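Local structure of FERM, RhoGEF and pleckstrin domain protein 2 (Danio rerio, 6D21) at residues L20-D25 and L64-V69; L47-L52 and M73-R78; L122-L127 and E158-L163; L186-V191 and Q217-I222; K229-S234 and L241-P246. The protein probably activates RAC1 as a guanine nucleotide exchange factor in semaphorin responses and actin remodelling, and is represented here by its FERM domain. One frame throughout, in Å; residues are numbered along the deposited sequence.

Contact 1: L20-D25 and L64-V69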
# COMPACT_ATOMS: atom_id res chain seq x y z
N LEU A 20 -21.11 -13.81 6.89
CA LEU A 20 -20.40 -14.13 8.12
C LEU A 20 -21.33 -14.00 9.30
O LEU A 20 -22.29 -13.23 9.24
CB LEU A 20 -19.20 -13.20 8.33
CG LEU A 20 -17.91 -13.44 7.57
CD1 LEU A 20 -17.97 -12.78 6.21
CD2 LEU A 20 -16.72 -12.91 8.37
N GLU A 21 -21.07 -14.73 10.37
CA GLU A 21 -21.88 -14.58 11.57
C GLU A 21 -21.52 -13.26 12.25
O GLU A 21 -20.44 -12.72 12.04
CB GLU A 21 -21.68 -15.75 12.53
CG GLU A 21 -20.24 -15.96 12.96
CD GLU A 21 -20.13 -16.78 14.23
OE1 GLU A 21 -21.17 -17.02 14.88
OE2 GLU A 21 -19.00 -17.19 14.58
N SER A 22 -22.44 -12.75 13.06
CA SER A 22 -22.27 -11.47 13.74
C SER A 22 -21.18 -11.51 14.82
O SER A 22 -20.77 -10.48 15.34
CB SER A 22 -23.60 -11.04 14.36
OG SER A 22 -23.43 -9.92 15.22
N LYS A 23 -20.71 -12.71 15.15
CA LYS A 23 -19.66 -12.87 16.15
C LYS A 23 -18.27 -12.82 15.52
O LYS A 23 -17.27 -12.99 16.21
CB LYS A 23 -19.83 -14.20 16.91
CG LYS A 23 -20.89 -14.21 17.99
CD LYS A 23 -20.72 -15.44 18.86
CE LYS A 23 -22.02 -15.90 19.54
NZ LYS A 23 -22.91 -14.79 19.98
N ALA A 24 -18.20 -12.59 14.21
CA ALA A 24 -16.95 -12.73 13.47
C ALA A 24 -15.86 -11.72 13.85
O ALA A 24 -16.11 -10.52 13.97
CB ALA A 24 -17.22 -12.64 11.97
N ASP A 25 -14.65 -12.22 14.04
CA ASP A 25 -13.48 -11.38 14.20
C ASP A 25 -13.08 -10.80 12.84
O ASP A 25 -13.70 -11.11 11.82
CB ASP A 25 -12.33 -12.19 14.83
CG ASP A 25 -11.93 -13.41 13.99
OD1 ASP A 25 -12.18 -13.43 12.77
OD2 ASP A 25 -11.36 -14.36 14.58
N LEU A 64 -13.69 -7.98 17.03
CA LEU A 64 -14.96 -8.19 16.36
C LEU A 64 -15.15 -7.11 15.32
O LEU A 64 -14.84 -5.95 15.56
CB LEU A 64 -16.12 -8.17 17.35
CG LEU A 64 -16.11 -9.25 18.42
CD1 LEU A 64 -17.37 -9.14 19.24
CD2 LEU A 64 -15.99 -10.62 17.78
N ILE A 65 -15.68 -7.50 14.16
CA ILE A 65 -15.94 -6.54 13.11
C ILE A 65 -16.95 -5.51 13.57
O ILE A 65 -16.75 -4.31 13.35
CB ILE A 65 -16.44 -7.22 11.84
CG1 ILE A 65 -15.38 -8.19 11.33
CG2 ILE A 65 -16.79 -6.18 10.78
CD1 ILE A 65 -15.82 -9.00 10.14
N VAL A 66 -18.01 -5.96 14.25
CA VAL A 66 -19.08 -5.06 14.70
C VAL A 66 -18.60 -4.03 15.73
O VAL A 66 -19.26 -3.02 15.95
CB VAL A 66 -20.30 -5.83 15.31
CG1 VAL A 66 -21.14 -6.48 14.21
CG2 VAL A 66 -19.87 -6.85 16.37
N LYS A 67 -17.47 -4.30 16.35
CA LYS A 67 -16.86 -3.35 17.28
C LYS A 67 -15.94 -2.34 16.58
O LYS A 67 -15.42 -1.43 17.22
CB LYS A 67 -16.06 -4.10 18.35
CG LYS A 67 -16.91 -4.72 19.47
CD LYS A 67 -16.07 -4.96 20.73
CE LYS A 67 -16.95 -5.22 21.95
NZ LYS A 67 -16.17 -5.31 23.21
N GLN A 68 -15.72 -2.50 15.27
CA GLN A 68 -14.80 -1.61 14.56
C GLN A 68 -15.52 -0.70 13.57
O GLN A 68 -15.03 0.38 13.24
CB GLN A 68 -13.74 -2.43 13.81
CG GLN A 68 -12.98 -3.42 14.67
CD GLN A 68 -11.91 -4.16 13.88
OE1 GLN A 68 -11.04 -3.54 13.27
NE2 GLN A 68 -11.98 -5.48 13.88
N VAL A 69 -16.69 -1.15 13.11
CA VAL A 69 -17.44 -0.46 12.07
C VAL A 69 -18.91 -0.32 12.44
O VAL A 69 -19.51 -1.26 12.97
CB VAL A 69 -17.34 -1.21 10.72
CG1 VAL A 69 -17.84 -0.32 9.61
CG2 VAL A 69 -15.90 -1.64 10.45
O HOH W 1 -18.43 -8.98 14.31
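I65 and A24 make the direct backbone bond of this contact: I65 N donates to A24 O at 3.1 Å, nearly straight at 170°. It ties the end of the type I turn E21-A24 to the coil at L64, and D25 and L64 form a single bridge with their CA atoms 4.1 Å apart. L64 CA adds a CA-H...O contact to A24 O. A second, indirect link runs through a water that donates to S22 O and to A24 O (2.8 Å to the latter) and accepts from V66 N, so A24 O takes hydrogens from both the backbone and the water. The remaining contacts are those of aliphatic carbons. In I65, chi1 of -61° sets CG1 beside the backbone N, and chi2 of 175° carries I65 CD1 on to D25 O at 3.4 Å. I65 CD1 also lies 4.3 Å from A24 CB. L20 CD2 meets I65 CD1 at 4.4 Å. L64 CD2 presses closely on K23 O, at 3.1 Å, and V66 CG2 approaches S22 O at 3.9 Å. L20 and I65 both also rest on L29 of helix 26-36, whose start is capped by D25 through L28 N. A turn that leads from the second strand into the helix, covered by a later loop, is part of the ubiquitin-like (beta-grasp) fold of the FERM N-terminal domain.

Contact 2: L47-L52 and M73-R78; sequences LEFQNL and MNTLFR
E48 and F49 of strand 45-50 pair antiparallel with R78 and F77 of strand 76-81, inside the mixed sheet of the ubiquitin-like lobe of the FERM domain. E48 and R78 are a hydrogen-bonded pair: E48 N reaches R78 O at 3.0 Å and R78 N reaches E48 O at 2.8 Å. Q50 N to L76 O, at 3.2 Å, carries the ladder on. E48 and R78 also form a salt bridge on their face of the sheet. With its CG between backbone N and carbonyl carbon (chi1 74°) and the chain extended from there to NE, R78 turns its guanidinium side-on, and R78 NH1 (2.9 Å) and R78 NE (3.0 Å) both hold E48 OE2. That oxygen lies close to the guanidinium plane, while both nitrogens meet it from one side of the carboxylate plane, the two planes being 44° apart. On the other face F49 and F77, a non-hydrogen-bonded pair, meet by a CH-pi contact: F49 CB sits over one face of the F77 ring, 3.9 Å from its centroid, and the two rings are oblique to each other. T75 CG2 touches F49 CB at 3.9 Å, and L29 of helix 26-36 covers F77. With two N-H groups of R78 and S80 OG all bonded to E48 OE2, the carboxylate is likely to stay ionised, and the guanidinium is probably held in rotation by its side-on grip and by a cation-pi contact with W56.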
# COMPACT_ATOMS: atom_id res chain seq x y z
N LEU A 47 -7.09 -6.05 5.07
CA LEU A 47 -8.31 -5.40 4.64
C LEU A 47 -8.39 -4.02 5.30
O LEU A 47 -8.13 -3.90 6.49
CB LEU A 47 -9.54 -6.23 5.01
CG LEU A 47 -9.75 -7.56 4.28
CD1 LEU A 47 -10.95 -8.29 4.87
CD2 LEU A 47 -9.94 -7.31 2.78
N GLU A 48 -8.76 -3.00 4.53
CA GLU A 48 -9.13 -1.74 5.14
C GLU A 48 -10.60 -1.42 4.85
O GLU A 48 -11.17 -1.96 3.91
CB GLU A 48 -8.23 -0.59 4.66
CG GLU A 48 -7.46 -0.82 3.41
CD GLU A 48 -6.49 0.30 3.11
OE1 GLU A 48 -6.11 1.05 4.05
OE2 GLU A 48 -6.14 0.47 1.93
N PHE A 49 -11.18 -0.55 5.65
CA PHE A 49 -12.56 -0.12 5.45
C PHE A 49 -12.63 1.39 5.54
O PHE A 49 -11.71 2.04 6.04
CB PHE A 49 -13.49 -0.77 6.47
CG PHE A 49 -13.21 -0.37 7.89
CD1 PHE A 49 -12.30 -1.08 8.67
CD2 PHE A 49 -13.86 0.74 8.45
CE1 PHE A 49 -12.04 -0.70 9.98
CE2 PHE A 49 -13.61 1.12 9.76
CZ PHE A 49 -12.69 0.40 10.52
N GLN A 50 -13.72 1.96 5.03
CA GLN A 50 -13.91 3.41 5.07
C GLN A 50 -14.72 3.79 6.28
O GLN A 50 -15.84 3.32 6.44
CB GLN A 50 -14.60 3.90 3.79
CG GLN A 50 -13.70 4.62 2.85
CD GLN A 50 -14.42 5.24 1.67
OE1 GLN A 50 -15.49 4.79 1.26
NE2 GLN A 50 -13.83 6.28 1.09
N ASN A 51 -14.16 4.64 7.15
CA ASN A 51 -14.93 5.11 8.30
C ASN A 51 -15.93 6.19 7.86
O ASN A 51 -16.07 6.44 6.66
CB ASN A 51 -14.01 5.64 9.42
CG ASN A 51 -13.19 6.88 9.02
OD1 ASN A 51 -13.43 7.52 7.99
ND2 ASN A 51 -12.25 7.25 9.88
N LEU A 52 -16.65 6.80 8.79
CA LEU A 52 -17.72 7.70 8.35
C LEU A 52 -17.19 9.05 7.84
O LEU A 52 -17.93 9.78 7.17
CB LEU A 52 -18.76 7.90 9.47
CG LEU A 52 -20.07 7.17 9.14
CD1 LEU A 52 -21.11 7.38 10.20
CD2 LEU A 52 -20.61 7.63 7.80
N MET A 73 -22.83 -3.71 7.08
CA MET A 73 -23.54 -4.04 5.85
C MET A 73 -23.45 -2.93 4.81
O MET A 73 -23.53 -3.19 3.61
CB MET A 73 -25.02 -4.32 6.15
CG MET A 73 -25.26 -5.12 7.43
SD MET A 73 -24.94 -6.89 7.27
CE MET A 73 -26.47 -7.48 6.53
N ASN A 74 -23.30 -1.68 5.26
CA ASN A 74 -23.17 -0.55 4.33
C ASN A 74 -21.74 -0.04 4.14
O ASN A 74 -21.51 0.93 3.42
CB ASN A 74 -24.05 0.60 4.81
CG ASN A 74 -25.52 0.25 4.78
OD1 ASN A 74 -25.94 -0.60 4.00
ND2 ASN A 74 -26.31 0.90 5.63
N THR A 75 -20.78 -0.70 4.76
CA THR A 75 -19.39 -0.24 4.72
C THR A 75 -18.58 -0.94 3.63
O THR A 75 -18.66 -2.15 3.45
CB THR A 75 -18.72 -0.45 6.08
OG1 THR A 75 -19.51 0.19 7.09
CG2 THR A 75 -17.31 0.13 6.09
N LEU A 76 -17.79 -0.16 2.90
CA LEU A 76 -16.92 -0.72 1.89
C LEU A 76 -15.60 -1.16 2.53
O LEU A 76 -14.95 -0.37 3.24
CB LEU A 76 -16.65 0.28 0.77
CG LEU A 76 -15.79 -0.26 -0.38
CD1 LEU A 76 -16.42 -1.51 -0.99
CD2 LEU A 76 -15.58 0.82 -1.43
N PHE A 77 -15.25 -2.42 2.30
CA PHE A 77 -13.92 -2.95 2.63
C PHE A 77 -13.16 -3.17 1.35
O PHE A 77 -13.78 -3.40 0.30
CB PHE A 77 -13.99 -4.29 3.39
CG PHE A 77 -14.67 -4.20 4.72
CD1 PHE A 77 -16.05 -4.02 4.80
CD2 PHE A 77 -13.94 -4.34 5.88
CE1 PHE A 77 -16.68 -3.95 6.03
CE2 PHE A 77 -14.57 -4.28 7.11
CZ PHE A 77 -15.95 -4.08 7.18
N ARG A 78 -11.83 -3.14 1.42
CA ARG A 78 -11.05 -3.45 0.25
C ARG A 78 -9.76 -4.20 0.62
O ARG A 78 -9.18 -3.99 1.70
CB ARG A 78 -10.70 -2.19 -0.54
CG ARG A 78 -9.64 -1.33 0.11
CD ARG A 78 -9.38 -0.05 -0.73
NE ARG A 78 -8.34 0.75 -0.09
CZ ARG A 78 -7.95 1.94 -0.51
NH1 ARG A 78 -6.99 2.59 0.14
NH2 ARG A 78 -8.49 2.47 -1.60

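Contact 3: L122-L127 and E158-L163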
# COMPACT_ATOMS: atom_id res chain seq x y z
N LEU A 122 5.72 5.12 -18.28
CA LEU A 122 6.31 3.81 -18.50
C LEU A 122 5.56 2.71 -17.73
O LEU A 122 5.23 1.67 -18.29
CB LEU A 122 7.78 3.82 -18.11
CG LEU A 122 8.45 2.46 -18.17
CD1 LEU A 122 8.48 1.96 -19.61
CD2 LEU A 122 9.85 2.53 -17.56
N LEU A 123 5.26 2.97 -16.46
CA LEU A 123 4.41 2.07 -15.69
C LEU A 123 3.05 1.89 -16.37
O LEU A 123 2.56 0.77 -16.53
CB LEU A 123 4.22 2.59 -14.25
CG LEU A 123 5.43 2.48 -13.32
CD1 LEU A 123 5.25 3.33 -12.07
CD2 LEU A 123 5.67 1.00 -12.94
N ALA A 124 2.43 2.99 -16.79
CA ALA A 124 1.12 2.90 -17.43
C ALA A 124 1.19 2.08 -18.73
O ALA A 124 0.27 1.33 -19.05
CB ALA A 124 0.57 4.30 -17.69
N SER A 125 2.30 2.23 -19.47
CA SER A 125 2.43 1.53 -20.76
C SER A 125 2.49 0.02 -20.56
O SER A 125 1.95 -0.73 -21.36
CB SER A 125 3.66 2.01 -21.53
OG SER A 125 4.87 1.47 -21.02
N HIS A 126 3.14 -0.43 -19.49
CA HIS A 126 3.12 -1.86 -19.15
C HIS A 126 1.76 -2.32 -18.63
O HIS A 126 1.32 -3.45 -18.91
CB HIS A 126 4.19 -2.19 -18.11
CG HIS A 126 5.57 -2.21 -18.67
ND1 HIS A 126 5.98 -3.16 -19.59
CD2 HIS A 126 6.63 -1.39 -18.48
CE1 HIS A 126 7.23 -2.93 -19.92
NE2 HIS A 126 7.65 -1.86 -19.27
N LEU A 127 1.10 -1.45 -17.88
CA LEU A 127 -0.24 -1.75 -17.41
C LEU A 127 -1.20 -1.91 -18.59
O LEU A 127 -2.07 -2.77 -18.59
CB LEU A 127 -0.72 -0.68 -16.44
CG LEU A 127 -0.01 -0.69 -15.07
CD1 LEU A 127 -0.41 0.53 -14.25
CD2 LEU A 127 -0.33 -1.98 -14.28
N GLU A 158 -0.04 10.36 -25.14
CA GLU A 158 0.81 10.10 -26.31
C GLU A 158 2.09 9.37 -25.91
O GLU A 158 2.51 8.43 -26.58
CB GLU A 158 1.16 11.41 -27.02
CG GLU A 158 -0.03 12.11 -27.67
CD GLU A 158 -0.84 11.18 -28.57
OE1 GLU A 158 -0.24 10.58 -29.49
OE2 GLU A 158 -2.07 11.06 -28.36
N LYS A 159 2.70 9.79 -24.82
CA LYS A 159 3.90 9.12 -24.33
C LYS A 159 3.61 7.70 -23.88
O LYS A 159 4.42 6.79 -24.12
CB LYS A 159 4.53 9.88 -23.18
CG LYS A 159 5.94 9.41 -22.93
CD LYS A 159 6.52 9.92 -21.65
CE LYS A 159 7.84 9.21 -21.40
NZ LYS A 159 8.81 9.48 -22.51
N ILE A 160 2.49 7.51 -23.20
CA ILE A 160 2.07 6.18 -22.80
C ILE A 160 1.97 5.25 -24.00
O ILE A 160 2.44 4.12 -23.95
CB ILE A 160 0.73 6.22 -22.05
CG1 ILE A 160 0.91 6.89 -20.68
CG2 ILE A 160 0.17 4.83 -21.84
CD1 ILE A 160 -0.38 7.04 -19.91
N MET A 161 1.37 5.73 -25.09
CA MET A 161 1.15 4.88 -26.27
C MET A 161 2.45 4.63 -27.01
O MET A 161 2.72 3.52 -27.45
CB MET A 161 0.10 5.51 -27.20
CG MET A 161 -1.33 5.40 -26.67
SD MET A 161 -2.56 6.19 -27.73
CE MET A 161 -2.08 7.91 -27.60
N GLU A 162 3.25 5.68 -27.13
CA GLU A 162 4.58 5.58 -27.71
C GLU A 162 5.38 4.47 -27.03
O GLU A 162 5.94 3.59 -27.69
CB GLU A 162 5.31 6.93 -27.59
CG GLU A 162 6.68 6.99 -28.24
CD GLU A 162 7.32 8.37 -28.13
OE1 GLU A 162 6.73 9.27 -27.47
OE2 GLU A 162 8.41 8.56 -28.70
N LEU A 163 5.43 4.50 -25.70
CA LEU A 163 6.15 3.48 -24.95
C LEU A 163 5.52 2.09 -25.10
O LEU A 163 6.22 1.08 -25.09
CB LEU A 163 6.23 3.87 -23.48
CG LEU A 163 7.09 5.09 -23.18
CD1 LEU A 163 7.00 5.46 -21.70
CD2 LEU A 163 8.54 4.82 -23.58
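S125 and I160 are the nearest CA pair of segments 122-127 and 158-163, 5.1 Å apart; the helix axes of these segments approach to 8.2 Å and cross at -58°. S125 points its CB at the neighbouring helix, where it meets I160 O at 3.4 Å and L163 CB at 3.7 Å. Its hydroxyl is turned back: with OG between backbone N and carbonyl carbon (chi1 77°), it donates to L122 O at 2.8 Å within its own helix, an oxygen that also accepts from H126 N. OG has a further hydrogen bond with H167 NE2, so this buried group is well satisfied, and the H167 ring stacks on that of H126. On one flank of S125, I160 lays its CD1 against A124 CB at 3.7 Å. On the other, L163 CD1 touches L122 CA (3.7 Å) and L122 CB (4.0 Å). An alanine at S125 takes away OG, and H167 NE2 would probably lack this mate and L122 O one of its donors. A121, one turn before S125, also touches both I160 and L163. Small residues on one helix thus receive branched ones from the next, a close helix-helix crossing in the all-helical FERM central domain, whose fold resembles acyl-CoA-binding protein.

Contact 4: L186-V191 and Q217-I222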
# COMPACT_ATOMS: atom_id res chain seq x y z
N LEU A 186 11.56 2.77 -7.03
CA LEU A 186 11.13 4.15 -6.80
C LEU A 186 11.11 4.47 -5.31
O LEU A 186 10.73 3.64 -4.49
CB LEU A 186 9.74 4.39 -7.39
CG LEU A 186 9.67 4.11 -8.89
CD1 LEU A 186 8.24 4.24 -9.39
CD2 LEU A 186 10.63 5.07 -9.65
N GLU A 187 11.50 5.69 -4.99
CA GLU A 187 11.58 6.14 -3.61
C GLU A 187 10.25 6.05 -2.89
O GLU A 187 10.20 5.75 -1.69
CB GLU A 187 12.09 7.59 -3.57
CG GLU A 187 12.39 8.12 -2.20
CD GLU A 187 12.93 9.54 -2.25
OE1 GLU A 187 14.12 9.74 -1.91
OE2 GLU A 187 12.18 10.46 -2.65
N MET A 188 9.15 6.28 -3.61
CA MET A 188 7.84 6.28 -2.98
C MET A 188 7.11 4.92 -2.98
O MET A 188 5.97 4.84 -2.53
CB MET A 188 6.94 7.32 -3.66
CG MET A 188 7.42 8.74 -3.40
SD MET A 188 7.21 9.12 -1.64
CE MET A 188 5.43 9.33 -1.58
N PHE A 189 7.73 3.89 -3.52
CA PHE A 189 7.13 2.57 -3.57
C PHE A 189 6.86 2.04 -2.16
O PHE A 189 7.77 1.95 -1.35
CB PHE A 189 8.02 1.58 -4.32
CG PHE A 189 7.53 0.14 -4.27
CD1 PHE A 189 6.36 -0.24 -4.91
CD2 PHE A 189 8.24 -0.82 -3.56
CE1 PHE A 189 5.92 -1.56 -4.86
CE2 PHE A 189 7.81 -2.14 -3.51
CZ PHE A 189 6.66 -2.51 -4.17
N GLY A 190 5.61 1.68 -1.89
CA GLY A 190 5.23 1.12 -0.60
C GLY A 190 5.14 2.18 0.50
O GLY A 190 4.85 1.87 1.65
N VAL A 191 5.38 3.44 0.16
CA VAL A 191 5.43 4.48 1.18
C VAL A 191 4.03 4.97 1.59
O VAL A 191 3.18 5.27 0.74
CB VAL A 191 6.29 5.68 0.70
CG1 VAL A 191 6.14 6.87 1.62
CG2 VAL A 191 7.75 5.26 0.57
N GLN A 217 10.83 14.89 4.33
CA GLN A 217 10.45 16.29 4.34
C GLN A 217 9.87 16.57 2.97
O GLN A 217 10.60 16.55 1.98
CB GLN A 217 11.64 17.21 4.63
CG GLN A 217 11.26 18.65 4.91
CD GLN A 217 12.46 19.50 5.30
OE1 GLN A 217 13.59 19.03 5.35
NE2 GLN A 217 12.20 20.78 5.60
N GLY A 218 8.56 16.80 2.91
CA GLY A 218 7.88 16.82 1.63
C GLY A 218 7.96 15.42 1.05
O GLY A 218 7.59 14.47 1.73
N HIS A 219 8.44 15.30 -0.19
CA HIS A 219 8.56 13.99 -0.84
C HIS A 219 10.01 13.54 -0.96
O HIS A 219 10.32 12.56 -1.64
CB HIS A 219 7.91 14.01 -2.22
CG HIS A 219 6.42 13.91 -2.18
ND1 HIS A 219 5.73 12.78 -2.57
CD2 HIS A 219 5.47 14.81 -1.80
CE1 HIS A 219 4.44 12.98 -2.44
NE2 HIS A 219 4.25 14.20 -1.97
N THR A 220 10.91 14.27 -0.30
CA THR A 220 12.31 13.91 -0.31
C THR A 220 12.68 13.26 1.03
O THR A 220 12.40 13.78 2.10
CB THR A 220 13.22 15.12 -0.59
OG1 THR A 220 12.96 16.15 0.37
CG2 THR A 220 12.94 15.68 -1.98
N LYS A 221 13.29 12.09 0.94
CA LYS A 221 13.63 11.31 2.11
C LYS A 221 14.87 11.87 2.77
O LYS A 221 15.93 11.91 2.15
CB LYS A 221 13.85 9.85 1.72
CG LYS A 221 14.03 8.90 2.89
CD LYS A 221 14.57 7.55 2.42
CE LYS A 221 13.69 6.93 1.34
NZ LYS A 221 14.13 5.54 1.00
N ILE A 222 14.74 12.30 4.02
CA ILE A 222 15.85 12.88 4.77
C ILE A 222 16.67 11.84 5.53
O ILE A 222 17.84 12.06 5.82
CB ILE A 222 15.36 13.94 5.78
CG1 ILE A 222 14.31 14.84 5.13
CG2 ILE A 222 16.52 14.78 6.28
CD1 ILE A 222 14.87 15.65 3.98
O HOH W 2 11.90 4.59 -0.18
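E187 and M188, in a type I turn running from L186 to F189, face H219 and K221 of a hairpin with a type II' turn from Q217 to T220, and the backbones stay apart, with E187 and K221 CA atoms 8.0 Å from each other. The side chains bridge this distance. E187 has CG anti to its backbone N (chi1 -172°) and runs past K221 in the opposite direction, with E187 CG 4.0 Å from K221 CE and E187 OE1 3.6 Å from K221 CB. The unlike charges miss direct contact, E187 OE1 and K221 NZ being 5.1 Å apart. Instead, a water accepts from K221 NZ at 2.7 Å and donates to E187 O at 2.6 Å. E187 OE2 lies 3.0 Å from H219 O, two acceptors with no hydrogen bond between them, probably an unfavourable approach. M188, bent at chi2 and chi3, crosses H219 at about a right angle and brings its CE to 3.6 Å from H219 ND1, oblique to the imidazole. S114 also touches both M188 and H219. This small, partly water-mediated meeting at the surface belongs to the junction where the loop between helix 172-183 and strand 194-197 passes the outer strand 220-226 of the PH-like sheet.

Contact 5: K229-S234 and L241-P246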
# COMPACT_ATOMS: atom_id res chain seq x y z
N LYS A 229 19.61 -0.39 13.95
CA LYS A 229 19.97 0.85 14.62
C LYS A 229 18.93 1.32 15.64
O LYS A 229 19.18 2.25 16.39
CB LYS A 229 20.23 1.96 13.60
CG LYS A 229 21.36 1.65 12.65
CD LYS A 229 21.57 2.77 11.64
CE LYS A 229 22.97 2.72 11.04
NZ LYS A 229 23.99 2.17 12.00
N ILE A 230 17.76 0.68 15.64
CA ILE A 230 16.70 1.09 16.55
C ILE A 230 16.69 0.25 17.83
O ILE A 230 16.50 -0.96 17.78
CB ILE A 230 15.31 1.01 15.88
CG1 ILE A 230 15.25 1.97 14.69
CG2 ILE A 230 14.20 1.31 16.89
CD1 ILE A 230 14.05 1.80 13.79
N ARG A 231 16.89 0.91 18.97
CA ARG A 231 16.81 0.26 20.27
C ARG A 231 15.36 0.06 20.73
O ARG A 231 14.99 -1.02 21.18
CB ARG A 231 17.57 1.05 21.33
CG ARG A 231 17.83 0.26 22.60
CD ARG A 231 18.44 1.10 23.69
NE ARG A 231 17.43 1.85 24.43
CZ ARG A 231 16.61 1.32 25.33
NH1 ARG A 231 16.66 0.02 25.59
NH2 ARG A 231 15.72 2.08 25.95
N LYS A 232 14.54 1.11 20.62
CA LYS A 232 13.17 1.05 21.11
C LYS A 232 12.25 2.04 20.39
O LYS A 232 12.67 3.14 20.01
CB LYS A 232 13.14 1.32 22.63
CG LYS A 232 11.73 1.45 23.21
CD LYS A 232 11.69 1.46 24.74
CE LYS A 232 10.25 1.66 25.22
NZ LYS A 232 10.07 1.41 26.68
N LEU A 233 11.00 1.65 20.19
CA LEU A 233 10.00 2.59 19.68
C LEU A 233 8.90 2.74 20.70
O LEU A 233 8.44 1.76 21.27
CB LEU A 233 9.42 2.11 18.35
CG LEU A 233 10.39 2.02 17.18
CD1 LEU A 233 9.70 1.40 15.98
CD2 LEU A 233 10.95 3.39 16.84
N SER A 234 8.46 3.97 20.93
CA SER A 234 7.37 4.20 21.86
C SER A 234 6.57 5.42 21.47
O SER A 234 6.88 6.08 20.49
CB SER A 234 7.92 4.37 23.27
OG SER A 234 8.90 5.40 23.30
N LEU A 241 8.43 8.44 19.71
CA LEU A 241 9.82 8.43 20.15
C LEU A 241 10.62 7.30 19.52
O LEU A 241 10.26 6.12 19.63
CB LEU A 241 9.89 8.32 21.68
CG LEU A 241 9.46 9.52 22.54
CD1 LEU A 241 7.96 9.75 22.53
CD2 LEU A 241 9.93 9.30 23.96
N ILE A 242 11.72 7.66 18.85
CA ILE A 242 12.65 6.68 18.31
C ILE A 242 13.95 6.70 19.09
O ILE A 242 14.72 7.65 18.99
CB ILE A 242 12.97 6.95 16.83
CG1 ILE A 242 11.70 6.99 16.00
CG2 ILE A 242 13.93 5.89 16.29
CD1 ILE A 242 11.96 7.44 14.58
N LYS A 243 14.19 5.65 19.87
CA LYS A 243 15.44 5.52 20.61
C LYS A 243 16.46 4.71 19.81
O LYS A 243 16.22 3.55 19.47
CB LYS A 243 15.20 4.88 21.98
CG LYS A 243 14.12 5.56 22.81
CD LYS A 243 14.44 5.54 24.31
CE LYS A 243 15.94 5.61 24.58
NZ LYS A 243 16.24 6.23 25.91
N LEU A 244 17.59 5.33 19.51
CA LEU A 244 18.63 4.68 18.71
C LEU A 244 19.71 4.06 19.59
O LEU A 244 19.94 4.51 20.71
CB LEU A 244 19.27 5.70 17.75
CG LEU A 244 18.37 6.43 16.75
CD1 LEU A 244 19.21 7.34 15.87
CD2 LEU A 244 17.57 5.46 15.89
N HIS A 245 20.38 3.03 19.07
CA HIS A 245 21.55 2.49 19.75
C HIS A 245 22.67 3.53 19.70
O HIS A 245 22.79 4.27 18.73
CB HIS A 245 22.01 1.18 19.11
CG HIS A 245 21.09 0.02 19.38
ND1 HIS A 245 20.93 -0.53 20.64
CD2 HIS A 245 20.27 -0.68 18.56
CE1 HIS A 245 20.06 -1.52 20.58
NE2 HIS A 245 19.65 -1.63 19.33
N PRO A 246 23.48 3.59 20.77
CA PRO A 246 24.61 4.51 20.86
C PRO A 246 25.61 4.33 19.71
O PRO A 246 25.85 3.20 19.30
CB PRO A 246 25.26 4.17 22.21
CG PRO A 246 24.61 2.89 22.66
CD PRO A 246 23.26 2.86 22.03
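K243 lies beside R231 and K232 across an antiparallel hairpin. Its CB sits 3.6 Å from K232 O and against K232 CB, and CG keeps to that same carbonyl at 4.0 Å. Bends at chi2 and chi3, the latter 33° and off a staggered position, carry CD and CE alongside R231, the two chains pointing the same way. K243 CD faces R231 NH2, and K243 CE meets the edge of the guanidinium in its plane, 3.8 Å from R231 NH2. At the tip K243 NZ is 4.2 Å from R231 NH2, a like-charge pair probably eased by the long, weak ion pair of NZ with D254. The backbone here makes a classic beta bulge: R231 N (2.8 Å) and K232 N (3.2 Å) both donate to K243 O, shifting the register by one in strand 230-236, an edge strand of the sheet in the PH-like domain. An alanine at K243 takes CE from the guanidinium edge of R231, and would probably leave D254 without this weak partner and let the guanidinium turn more easily. R231 also lays its CB over one face of the H245 ring, 3.8 Å from the centroid, while H245 N donates to K229 O. On the opposite face of the sheet L233 and I242 run side by side, L233 CD2 touching I242 CG1 at 3.8 Å, and both reach L213 of strand 212-217, across the sandwich.

The five contacts sample the three lobes of the FERM domain in chain order. Contacts 1 and 2 alternate along the sequence and share the ubiquitin-like sheet, with centres 13 Å apart; V69 of the first packs on F49 and F77 of the second. Contact 3 lies in the helical central domain, its centre 43 Å from contact 1. Contact 4 follows and connects onward: its L186 packs on L123 of contact 3, and its strand 220-226 belongs to the same PH-like sheet as contact 5, 21 Å away between centres. Contacts 1 and 3 sit on opposite sides of the chain's centre, with contact 4 at an inter-lobe junction, as expected for the cloverleaf of FERM modules.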